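Local coordinates for carbonic anhydrase (Sordaria macrospora, PDB 4O1J), which probably catalyses the reversible hydration of carbon dioxide to hydrogencarbonate, as a zinc enzyme of the beta class of carbonic anhydrases, at residues Cys56-Cys61 and His112-Gly116; Phe75-Asn79 and Asn90-Val94; Ile83-Thr87 and Lys172-Asn176; Ala118-Leu122 and Arg158-Ala163. All blocks are in the same frame, centred on the assembly; numbering follows the deposited sequence.

Contact 1: residues Cys56-Cys61 and His112-Gly116; sequences CSDSRC and HSACG. With ZN (zinc ion), chain C.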
loop_
_atom_site.group_PDB
_atom_site.type_symbol
_atom_site.label_atom_id
_atom_site.label_comp_id
_atom_site.label_asym_id
_atom_site.label_seq_id
_atom_site.Cartn_x
_atom_site.Cartn_y
_atom_site.Cartn_z
ATOM N N CYS A 56 -11.578 4.043 -13.803
ATOM C CA CYS A 56 -12.356 3.279 -12.844
ATOM C C CYS A 56 -12.534 1.852 -13.339
ATOM O O CYS A 56 -12.700 1.619 -14.527
ATOM C CB CYS A 56 -13.716 3.934 -12.591
ATOM S SG CYS A 56 -14.639 3.207 -11.200
ATOM N N SER A 57 -12.522 0.915 -12.401
ATOM C CA SER A 57 -12.662 -0.508 -12.673
ATOM C C SER A 57 -14.002 -0.858 -13.310
ATOM O O SER A 57 -14.162 -1.953 -13.854
ATOM C CB SER A 57 -12.498 -1.295 -11.365
ATOM O OG SER A 57 -11.134 -1.412 -10.999
ATOM N N ASP A 58 -14.934 0.095 -13.243
ATOM C CA ASP A 58 -16.289 -0.008 -13.788
ATOM C C ASP A 58 -16.340 -0.788 -15.099
ATOM O O ASP A 58 -15.536 -0.554 -16.009
ATOM C CB ASP A 58 -16.851 1.402 -13.998
ATOM C CG ASP A 58 -18.369 1.439 -14.040
ATOM O OD1 ASP A 58 -18.950 1.021 -15.068
ATOM O OD2 ASP A 58 -18.980 1.905 -13.047
ATOM N N SER A 59 -17.284 -1.722 -15.189
ATOM C CA SER A 59 -17.379 -2.589 -16.360
ATOM C C SER A 59 -17.775 -1.795 -17.604
ATOM O O SER A 59 -17.543 -2.223 -18.737
ATOM C CB SER A 59 -18.380 -3.730 -16.116
ATOM O OG SER A 59 -19.675 -3.247 -15.787
ATOM N N ARG A 60 -18.351 -0.620 -17.384
ATOM C CA ARG A 60 -18.848 0.188 -18.479
ATOM C C ARG A 60 -17.774 1.129 -19.032
ATOM O O ARG A 60 -18.038 1.926 -19.931
ATOM C CB ARG A 60 -20.067 0.973 -18.009
ATOM C CG ARG A 60 -21.124 0.088 -17.372
ATOM C CD ARG A 60 -22.178 0.910 -16.669
ATOM N NE ARG A 60 -21.681 1.472 -15.418
ATOM C CZ ARG A 60 -22.359 2.329 -14.658
ATOM N NH1 ARG A 60 -23.569 2.736 -15.022
ATOM N NH2 ARG A 60 -21.819 2.789 -13.536
ATOM N N CYS A 61 -16.554 1.021 -18.517
ATOM C CA CYS A 61 -15.487 1.924 -18.945
ATOM C C CYS A 61 -14.226 1.266 -19.518
ATOM O O CYS A 61 -13.126 1.596 -19.074
ATOM C CB CYS A 61 -15.069 2.801 -17.765
ATOM S SG CYS A 61 -16.389 3.813 -17.064
ATOM N N HIS A 112 -15.896 9.137 -14.470
ATOM C CA HIS A 112 -17.131 8.874 -15.195
ATOM C C HIS A 112 -18.382 9.045 -14.338
ATOM O O HIS A 112 -18.316 9.112 -13.110
ATOM C CB HIS A 112 -17.123 7.461 -15.770
ATOM C CG HIS A 112 -17.349 6.396 -14.745
ATOM N ND1 HIS A 112 -18.604 5.916 -14.436
ATOM C CD2 HIS A 112 -16.483 5.709 -13.964
ATOM C CE1 HIS A 112 -18.502 4.985 -13.507
ATOM N NE2 HIS A 112 -17.225 4.839 -13.202
ATOM N N SER A 113 -19.524 9.104 -15.018
ATOM C CA SER A 113 -20.828 9.227 -14.383
ATOM C C SER A 113 -21.322 7.886 -13.833
ATOM O O SER A 113 -20.925 6.825 -14.312
ATOM C CB SER A 113 -21.836 9.800 -15.383
ATOM O OG SER A 113 -21.826 9.071 -16.601
ATOM N N ALA A 114 -22.199 7.951 -12.833
ATOM C CA ALA A 114 -22.741 6.769 -12.156
ATOM C C ALA A 114 -21.628 5.935 -11.523
ATOM O O ALA A 114 -21.677 4.704 -11.535
ATOM C CB ALA A 114 -23.568 5.917 -13.115
ATOM N N CYS A 115 -20.626 6.616 -10.972
ATOM C CA CYS A 115 -19.533 5.947 -10.291
ATOM C C CYS A 115 -19.979 5.475 -8.909
ATOM O O CYS A 115 -20.421 6.271 -8.073
ATOM C CB CYS A 115 -18.326 6.879 -10.174
ATOM S SG CYS A 115 -16.786 6.068 -9.687
ATOM N N GLY A 116 -19.844 4.175 -8.674
ATOM C CA GLY A 116 -20.265 3.572 -7.426
ATOM C C GLY A 116 -19.419 4.020 -6.253
ATOM O O GLY A 116 -19.932 4.180 -5.148
HETATM ZN ZN ZN C . -16.682 4.176 -11.089
#

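Contact 2: residues Phe75-Asn79 and Asn90-Val94; sequences FVHRN and NTTAV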
loop_
_atom_site.group_PDB
_atom_site.type_symbol
_atom_site.label_atom_id
_atom_site.label_comp_id
_atom_site.label_asym_id
_atom_site.label_seq_id
_atom_site.Cartn_x
_atom_site.Cartn_y
_atom_site.Cartn_z
ATOM N N PHE A 75 -1.874 1.854 -22.601
ATOM C CA PHE A 75 -1.354 1.225 -21.384
ATOM C C PHE A 75 -2.237 1.638 -20.205
ATOM O O PHE A 75 -2.404 2.828 -19.976
ATOM C CB PHE A 75 0.094 1.678 -21.169
ATOM C CG PHE A 75 0.888 0.817 -20.233
ATOM C CD1 PHE A 75 1.290 -0.460 -20.605
ATOM C CD2 PHE A 75 1.279 1.304 -18.994
ATOM C CE1 PHE A 75 2.046 -1.246 -19.747
ATOM C CE2 PHE A 75 2.034 0.526 -18.131
ATOM C CZ PHE A 75 2.416 -0.751 -18.506
ATOM N N VAL A 76 -2.820 0.704 -19.453
ATOM C CA VAL A 76 -3.849 1.149 -18.507
ATOM C C VAL A 76 -3.729 0.624 -17.072
ATOM O O VAL A 76 -3.318 -0.510 -16.823
ATOM C CB VAL A 76 -5.291 0.808 -19.045
ATOM C CG1 VAL A 76 -5.223 0.097 -20.377
ATOM C CG2 VAL A 76 -6.109 -0.016 -18.054
ATOM N N HIS A 77 -4.087 1.500 -16.136
ATOM C CA HIS A 77 -4.319 1.137 -14.752
ATOM C C HIS A 77 -5.764 1.479 -14.402
ATOM O O HIS A 77 -6.266 2.564 -14.722
ATOM C CB HIS A 77 -3.345 1.862 -13.821
ATOM C CG HIS A 77 -3.638 1.666 -12.363
ATOM N ND1 HIS A 77 -3.533 0.443 -11.739
ATOM C CD2 HIS A 77 -4.019 2.545 -11.405
ATOM C CE1 HIS A 77 -3.846 0.572 -10.461
ATOM N NE2 HIS A 77 -4.143 1.839 -10.235
ATOM N N ARG A 78 -6.432 0.539 -13.750
ATOM C CA ARG A 78 -7.813 0.729 -13.342
ATOM C C ARG A 78 -8.030 0.278 -11.914
ATOM O O ARG A 78 -7.609 -0.813 -11.520
ATOM C CB ARG A 78 -8.775 -0.021 -14.263
ATOM C CG ARG A 78 -9.000 0.608 -15.622
ATOM C CD ARG A 78 -10.456 0.450 -15.990
ATOM N NE ARG A 78 -10.686 -0.461 -17.102
ATOM C CZ ARG A 78 -11.869 -0.996 -17.395
ATOM N NH1 ARG A 78 -12.930 -0.735 -16.642
ATOM N NH2 ARG A 78 -11.986 -1.804 -18.438
ATOM N N ASN A 79 -8.670 1.136 -11.134
ATOM C CA ASN A 79 -9.034 0.773 -9.771
ATOM C C ASN A 79 -10.406 1.320 -9.411
ATOM O O ASN A 79 -11.090 1.904 -10.249
ATOM C CB ASN A 79 -7.984 1.268 -8.778
ATOM C CG ASN A 79 -7.789 2.771 -8.829
ATOM O OD1 ASN A 79 -8.719 3.549 -8.588
ATOM N ND2 ASN A 79 -6.561 3.190 -9.110
ATOM N N ASN A 90 0.954 0.472 -6.009
ATOM C CA ASN A 90 0.335 -0.183 -7.156
ATOM C C ASN A 90 0.226 0.762 -8.357
ATOM O O ASN A 90 0.670 0.431 -9.460
ATOM C CB ASN A 90 -1.051 -0.709 -6.764
ATOM C CG ASN A 90 -1.661 -1.620 -7.816
ATOM O OD1 ASN A 90 -1.505 -1.401 -9.019
ATOM N ND2 ASN A 90 -2.388 -2.636 -7.362
ATOM N N THR A 91 -0.363 1.936 -8.132
ATOM C CA THR A 91 -0.573 2.921 -9.189
ATOM C C THR A 91 0.762 3.514 -9.631
ATOM O O THR A 91 1.021 3.694 -10.830
ATOM C CB THR A 91 -1.521 4.063 -8.723
ATOM O OG1 THR A 91 -2.746 3.509 -8.215
ATOM C CG2 THR A 91 -1.853 4.996 -9.867
ATOM N N THR A 92 1.624 3.773 -8.651
ATOM C CA THR A 92 2.916 4.404 -8.895
ATOM C C THR A 92 3.810 3.518 -9.750
ATOM O O THR A 92 4.635 4.014 -10.518
ATOM C CB THR A 92 3.639 4.718 -7.572
ATOM O OG1 THR A 92 2.775 5.501 -6.737
ATOM C CG2 THR A 92 4.945 5.480 -7.826
ATOM N N ALA A 93 3.638 2.205 -9.629
ATOM C CA ALA A 93 4.387 1.277 -10.466
ATOM C C ALA A 93 3.967 1.393 -11.934
ATOM O O ALA A 93 4.817 1.416 -12.832
ATOM C CB ALA A 93 4.205 -0.146 -9.969
ATOM N N VAL A 94 2.660 1.492 -12.172
ATOM C CA VAL A 94 2.146 1.595 -13.534
ATOM C C VAL A 94 2.595 2.907 -14.151
ATOM O O VAL A 94 3.031 2.944 -15.302
ATOM C CB VAL A 94 0.600 1.509 -13.591
ATOM C CG1 VAL A 94 0.120 1.697 -15.012
ATOM C CG2 VAL A 94 0.108 0.180 -13.032
#

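Contact 3: residues Ile83-Thr87 and Lys172-Asn176; sequences IVSPT and KVLMN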
loop_
_atom_site.group_PDB
_atom_site.type_symbol
_atom_site.label_atom_id
_atom_site.label_comp_id
_atom_site.label_asym_id
_atom_site.label_seq_id
_atom_site.Cartn_x
_atom_site.Cartn_y
_atom_site.Cartn_z
ATOM N N ILE A 83 -8.937 6.358 -8.436
ATOM C CA ILE A 83 -8.295 7.194 -7.437
ATOM C C ILE A 83 -6.778 7.126 -7.534
ATOM O O ILE A 83 -6.195 6.046 -7.524
ATOM C CB ILE A 83 -8.740 6.787 -6.025
ATOM C CG1 ILE A 83 -10.198 7.203 -5.801
ATOM C CG2 ILE A 83 -7.824 7.400 -4.970
ATOM C CD1 ILE A 83 -10.748 6.832 -4.439
ATOM N N VAL A 84 -6.147 8.292 -7.636
ATOM C CA VAL A 84 -4.694 8.368 -7.649
ATOM C C VAL A 84 -4.185 8.869 -6.302
ATOM O O VAL A 84 -4.286 10.054 -5.979
ATOM C CB VAL A 84 -4.174 9.290 -8.760
ATOM C CG1 VAL A 84 -2.646 9.241 -8.810
ATOM C CG2 VAL A 84 -4.780 8.896 -10.102
ATOM N N SER A 85 -3.624 7.948 -5.530
ATOM C CA SER A 85 -3.132 8.255 -4.200
ATOM C C SER A 85 -1.611 8.385 -4.224
ATOM O O SER A 85 -0.926 7.601 -4.880
ATOM C CB SER A 85 -3.575 7.174 -3.210
ATOM O OG SER A 85 -3.047 7.410 -1.921
ATOM N N PRO A 86 -1.082 9.399 -3.529
ATOM C CA PRO A 86 0.356 9.689 -3.500
ATOM C C PRO A 86 1.255 8.510 -3.114
ATOM O O PRO A 86 2.253 8.284 -3.796
ATOM C CB PRO A 86 0.454 10.801 -2.450
ATOM C CG PRO A 86 -0.847 11.516 -2.576
ATOM C CD PRO A 86 -1.862 10.438 -2.833
ATOM N N THR A 87 0.911 7.762 -2.069
ATOM C CA THR A 87 1.802 6.698 -1.601
ATOM C C THR A 87 1.407 5.314 -2.092
ATOM O O THR A 87 2.047 4.327 -1.728
ATOM C CB THR A 87 1.888 6.633 -0.055
ATOM O OG1 THR A 87 0.610 6.284 0.487
ATOM C CG2 THR A 87 2.359 7.963 0.536
ATOM N N LYS A 172 -4.053 16.799 -9.710
ATOM C CA LYS A 172 -3.077 17.501 -8.856
ATOM C C LYS A 172 -1.987 16.551 -8.334
ATOM O O LYS A 172 -0.775 16.860 -8.403
ATOM C CB LYS A 172 -3.786 18.182 -7.683
ATOM C CG LYS A 172 -4.679 19.340 -8.117
ATOM C CD LYS A 172 -5.460 19.911 -6.952
ATOM C CE LYS A 172 -6.518 20.893 -7.430
ATOM N NZ LYS A 172 -7.383 21.371 -6.315
ATOM N N VAL A 173 -2.416 15.380 -7.861
ATOM C CA VAL A 173 -1.469 14.373 -7.381
ATOM C C VAL A 173 -0.500 13.909 -8.485
ATOM O O VAL A 173 0.714 13.830 -8.259
ATOM C CB VAL A 173 -2.195 13.140 -6.807
ATOM C CG1 VAL A 173 -1.192 12.054 -6.424
ATOM C CG2 VAL A 173 -3.039 13.536 -5.606
ATOM N N LEU A 174 -1.036 13.619 -9.671
ATOM C CA LEU A 174 -0.218 13.233 -10.825
ATOM C C LEU A 174 0.807 14.315 -11.194
ATOM O O LEU A 174 1.945 14.020 -11.591
ATOM C CB LEU A 174 -1.111 12.947 -12.042
ATOM C CG LEU A 174 -2.029 11.723 -11.997
ATOM C CD1 LEU A 174 -2.954 11.687 -13.199
ATOM C CD2 LEU A 174 -1.203 10.457 -11.933
ATOM N N MET A 175 0.384 15.570 -11.069
ATOM C CA MET A 175 1.216 16.707 -11.420
ATOM C C MET A 175 2.275 16.941 -10.356
ATOM O O MET A 175 3.252 17.655 -10.593
ATOM C CB MET A 175 0.365 17.968 -11.598
ATOM C CG MET A 175 -0.674 17.881 -12.714
ATOM S SD MET A 175 0.004 18.061 -14.372
ATOM C CE MET A 175 0.273 19.834 -14.445
ATOM N N ASN A 176 2.093 16.338 -9.186
ATOM C CA ASN A 176 3.139 16.417 -8.163
ATOM C C ASN A 176 4.033 15.177 -8.106
ATOM O O ASN A 176 5.038 15.150 -7.394
ATOM C CB ASN A 176 2.508 16.676 -6.800
ATOM C CG ASN A 176 1.941 18.074 -6.689
ATOM O OD1 ASN A 176 2.411 19.001 -7.362
ATOM N ND2 ASN A 176 0.896 18.232 -5.874
#

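Contact 4: residues Ala118-Leu122 and Arg158-Ala163; sequences AAGAL and RVIRIA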
loop_
_atom_site.group_PDB
_atom_site.type_symbol
_atom_site.label_atom_id
_atom_site.label_comp_id
_atom_site.label_asym_id
_atom_site.label_seq_id
_atom_site.Cartn_x
_atom_site.Cartn_y
_atom_site.Cartn_z
ATOM N N ALA A 118 -17.884 6.903 -6.025
ATOM C CA ALA A 118 -18.311 8.279 -5.786
ATOM C C ALA A 118 -19.559 8.328 -4.893
ATOM O O ALA A 118 -19.608 9.057 -3.892
ATOM C CB ALA A 118 -18.574 8.979 -7.113
ATOM N N ALA A 119 -20.570 7.553 -5.276
ATOM C CA ALA A 119 -21.801 7.434 -4.505
ATOM C C ALA A 119 -21.526 6.926 -3.091
ATOM O O ALA A 119 -22.140 7.380 -2.122
ATOM C CB ALA A 119 -22.783 6.509 -5.219
ATOM N N GLY A 120 -20.597 5.981 -2.985
ATOM C CA GLY A 120 -20.191 5.437 -1.704
ATOM C C GLY A 120 -19.583 6.518 -0.837
ATOM O O GLY A 120 -19.829 6.575 0.368
ATOM N N ALA A 121 -18.794 7.390 -1.454
ATOM C CA ALA A 121 -18.171 8.484 -0.721
ATOM C C ALA A 121 -19.212 9.510 -0.288
ATOM O O ALA A 121 -19.052 10.169 0.738
ATOM C CB ALA A 121 -17.100 9.145 -1.571
ATOM N N LEU A 122 -20.293 9.627 -1.055
ATOM C CA LEU A 122 -21.353 10.575 -0.713
ATOM C C LEU A 122 -22.267 10.084 0.414
ATOM O O LEU A 122 -22.818 10.889 1.165
ATOM C CB LEU A 122 -22.184 10.904 -1.954
ATOM C CG LEU A 122 -21.532 11.874 -2.942
ATOM C CD1 LEU A 122 -22.360 11.971 -4.211
ATOM C CD2 LEU A 122 -21.353 13.253 -2.312
ATOM N N ARG A 158 -25.021 15.067 -8.417
ATOM C CA ARG A 158 -24.178 15.184 -7.237
ATOM C C ARG A 158 -23.067 14.139 -7.334
ATOM O O ARG A 158 -21.894 14.423 -7.049
ATOM C CB ARG A 158 -24.994 14.993 -5.952
ATOM C CG ARG A 158 -24.279 15.454 -4.689
ATOM C CD ARG A 158 -25.066 15.136 -3.422
ATOM N NE ARG A 158 -26.359 15.813 -3.372
ATOM C CZ ARG A 158 -27.532 15.187 -3.432
ATOM N NH1 ARG A 158 -27.578 13.865 -3.545
ATOM N NH2 ARG A 158 -28.661 15.881 -3.377
ATOM N N VAL A 159 -23.444 12.935 -7.760
ATOM C CA VAL A 159 -22.476 11.859 -7.952
ATOM C C VAL A 159 -21.503 12.216 -9.074
ATOM O O VAL A 159 -20.286 12.022 -8.941
ATOM C CB VAL A 159 -23.182 10.529 -8.257
ATOM C CG1 VAL A 159 -22.175 9.467 -8.695
ATOM C CG2 VAL A 159 -23.972 10.074 -7.042
ATOM N N ILE A 160 -22.041 12.777 -10.158
ATOM C CA ILE A 160 -21.216 13.230 -11.274
ATOM C C ILE A 160 -20.242 14.303 -10.789
ATOM O O ILE A 160 -19.042 14.259 -11.095
ATOM C CB ILE A 160 -22.082 13.795 -12.440
ATOM C CG1 ILE A 160 -22.820 12.670 -13.168
ATOM C CG2 ILE A 160 -21.226 14.553 -13.443
ATOM C CD1 ILE A 160 -23.792 13.159 -14.210
ATOM N N ARG A 161 -20.749 15.243 -9.996
ATOM C CA ARG A 161 -19.913 16.343 -9.534
ATOM C C ARG A 161 -18.767 15.854 -8.648
ATOM O O ARG A 161 -17.602 16.218 -8.866
ATOM C CB ARG A 161 -20.747 17.375 -8.785
ATOM C CG ARG A 161 -19.958 18.608 -8.425
ATOM C CD ARG A 161 -19.345 19.197 -9.687
ATOM N NE ARG A 161 -18.397 20.266 -9.395
ATOM C CZ ARG A 161 -17.422 20.648 -10.216
ATOM N NH1 ARG A 161 -17.248 20.030 -11.379
ATOM N NH2 ARG A 161 -16.602 21.633 -9.861
ATOM N N ILE A 162 -19.083 15.010 -7.669
ATOM C CA ILE A 162 -18.032 14.510 -6.791
ATOM C C ILE A 162 -17.033 13.672 -7.597
ATOM O O ILE A 162 -15.833 13.701 -7.305
ATOM C CB ILE A 162 -18.616 13.700 -5.588
ATOM C CG1 ILE A 162 -17.524 13.354 -4.578
ATOM C CG2 ILE A 162 -19.233 12.407 -6.037
ATOM C CD1 ILE A 162 -16.803 14.534 -4.014
ATOM N N ALA A 163 -17.495 13.007 -8.660
ATOM C CA ALA A 163 -16.575 12.233 -9.503
ATOM C C ALA A 163 -15.615 13.140 -10.290
ATOM O O ALA A 163 -14.423 12.815 -10.461
ATOM C CB ALA A 163 -17.351 11.341 -10.441
#

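Contact 1: residues Cys56-Cys61 and His112-Gly116
His112 and Cys56 share a zinc ion in the Cys-His-Cys metal site of beta-class carbonic anhydrases. The site lies at the C-terminal ends of the parallel strands 51-56 and 106-112 and in the loops after them. His112 CG sits between its backbone N and carbonyl carbon (chi1 75°), which turns the ring toward the other loop. His112 NE2 binds the zinc at 2.3 Å. The ring is sandwiched: Cys61 SG lies over one face, 3.8 Å from the ring centroid, and Cys115 CB lies over the opposite face. Cys56 CB sits at the ring edge, close to its plane. The Asp58 carboxylate is turned 69° from the ring, with OD2 3.2 Å from His112 CE1. No hydrogen bond joins the two. Ala114 O accepts from Arg60 NH2 at 2.8 Å, bent at 130° and from above the carbonyl plane. The same guanidinium grips Asp58 side-on: NE meets OD1 at 2.8 Å and NH2 meets OD2 at 3.0 Å. Asp58 OD1 also takes the backbone N of Arg60 in an Asx turn. These bonds hold the carboxylate near the zinc but not bonded to it, consistent with the Asp-Arg pair known in this family. Cys115 completes the protein ligands, its SG 2.4 Å from the zinc.

Contact 2: residues Phe75-Asn79 and Asn90-Val94
His77 holds CG anti to its backbone N (chi1 173°), which extends the imidazole from strand 75-79 to helix 90-94. Val94 places CG1 in the same way, and this methyl fits between the His77 CB and the Phe75 ring. The two segments run nearly antiparallel, at 170°, with their axes 9.1 Å apart. They form the first half of a beta-alpha-beta crossover, in which strand 74-79 leads through helix 89-100 to strand 106-112. Val94 CG1 lies 3.7 Å from His77 CB and 3.8 Å from Phe75 CE2. Phe75 also presents its ring edge to Val94 O. Thr91 covers one face of the imidazole. Its CA lies over that face, a CH-pi contact offset to the rim. Thr91 OG1 comes within 3.0 Å of His77 NE2. Asn90 OD1 approaches His77 CE1 at 3.4 Å, with the amide plane turned 47° from the ring.

The polar ends reach beyond the pair. His77 ND1 bonds to Arg78 O of the second subunit, and Asn90 ND2 to Asp88 of that subunit. Within the chain, Asn79 OD1 takes the backbone N of Ile83. The ND1 bond goes to a carbonyl oxygen, so ND1 carries a proton. The imidazole is thus a polar link at the subunit interface. Its surroundings on the helix are mixed: Thr91 CA and the Val94 methyls are apolar, while two oxygens lie near CE1 and NE2.

Contact 3: residues Ile83-Thr87 and Lys172-Asn176
The backbones of the loop 83-87 and helix 155-176 approach most closely where Pro86 meets Val173, with 6.4 Å between their CA atoms. The loop carries the chain from strand 74-79 to helix 89-100.

Val173 is the central side chain of the contact. Its CG1 methyl lies across the Pro86 ring, 3.9 Å from CG, and the two side chains are roughly perpendicular. The same methyl is 4.0 Å from Val84 CG1. The two valines lie alongside each other, pointing opposite ways. Both Val173 methyls also border the backbone carbonyl of Val84: CG1 and CG2 are each 3.7 Å from Val84 O. Leu174 adds a second point of packing. Its CG is set anti to the carbonyl carbon (chi1 -68°), and the CD2 branch comes within 3.6 Å of Val84 CG1. Val84 CG1 therefore touches a branch from each of two consecutive helix residues.

Val84 and Leu174 both continue inward onto Ile54 of strand 51-56 and Leu109 of strand 106-112, so loop and helix pack on the same part of the central sheet. The loop also meets the third subunit: Ser85 OG and Thr87 OG1 bond to Thr87 and Ser85 of that subunit, and Pro86 packs on its Leu136.

No hydrogen bond joins the two segments. The contact rests on van der Waals packing of methyl groups, a proline ring and one carbonyl, so its fit depends on shape rather than on directional bonds.

Contact 4: residues Ala118-Leu122 and Arg158-Ala163
Leu122 and Ala118, one turn apart on helix 116-122, both pack against the CG2 methyl of Ile162 on helix 155-176. The two short helical segments are strongly crossed, at 102°, with axes 9.1 Å apart. The CA atoms of Ala119 and Val159 are 5.6 Å apart.

Apolar packing makes up most of the contact. Ile162 has CG1 anti to the backbone N (chi1 -172°), which puts its CG2 methyl on the side facing the other helix. That methyl touches two residues: Ala118 CB at 3.7 Å and Leu122 CD1 at 3.6 Å. The Leu122 and Ile162 side chains run alongside each other in opposing senses. Val159 uses both its branches. Its CG1 lies 4.0 Å from Ala118 CB, while its CG2 lies 3.8 Å from Leu122 CD1 and also borders Ala119 CB. Ala163 CB makes a looser contact with Ala118 CB.

A second kind of contact is that of methyl groups with backbone. Leu122 CD1 rests 3.7 Å from Val159 CA and close to Arg158 O. Ala118 CB likewise borders Val159 O.

Arg158 contributes its aliphatic part, with CG beside Leu122 CD1. Its charged end goes elsewhere, making weak hydrogen bonds to the carbonyls of Leu149 and Ile152. No hydrogen bond crosses between the segments.

Neighbouring helices extend the apolar patch. Ile162 packs on Leu138 and Val141 of helix 136-144, and Leu122 and Ile162 both touch Leu149 of helix 146-151. On another side, Ala163 lies against Phe195 of strand 190-197.

Overall arrangement
From the N terminus, strand 51-56 ends at the first half of contact 1, which closes its loop at 112-116 after strand 106-112. Contact 2 nests within that loop and joins strand 74-79 to helix 89-100. Contact 3 starts at 83-87, between the two halves of contact 2, and closes at 172-176, tying the loop before helix 89-100 to the C-terminal part of helix 155-176. It therefore crosses both contact 1 and contact 2. Contact 4 follows contact 1 in series, nests inside contact 3 and joins helix 116-122 to the same helix 155-176. Contact 1 touches contacts 2 and 4. Contacts 1 and 2 both meet the second subunit; contacts 2 and 3 meet the third.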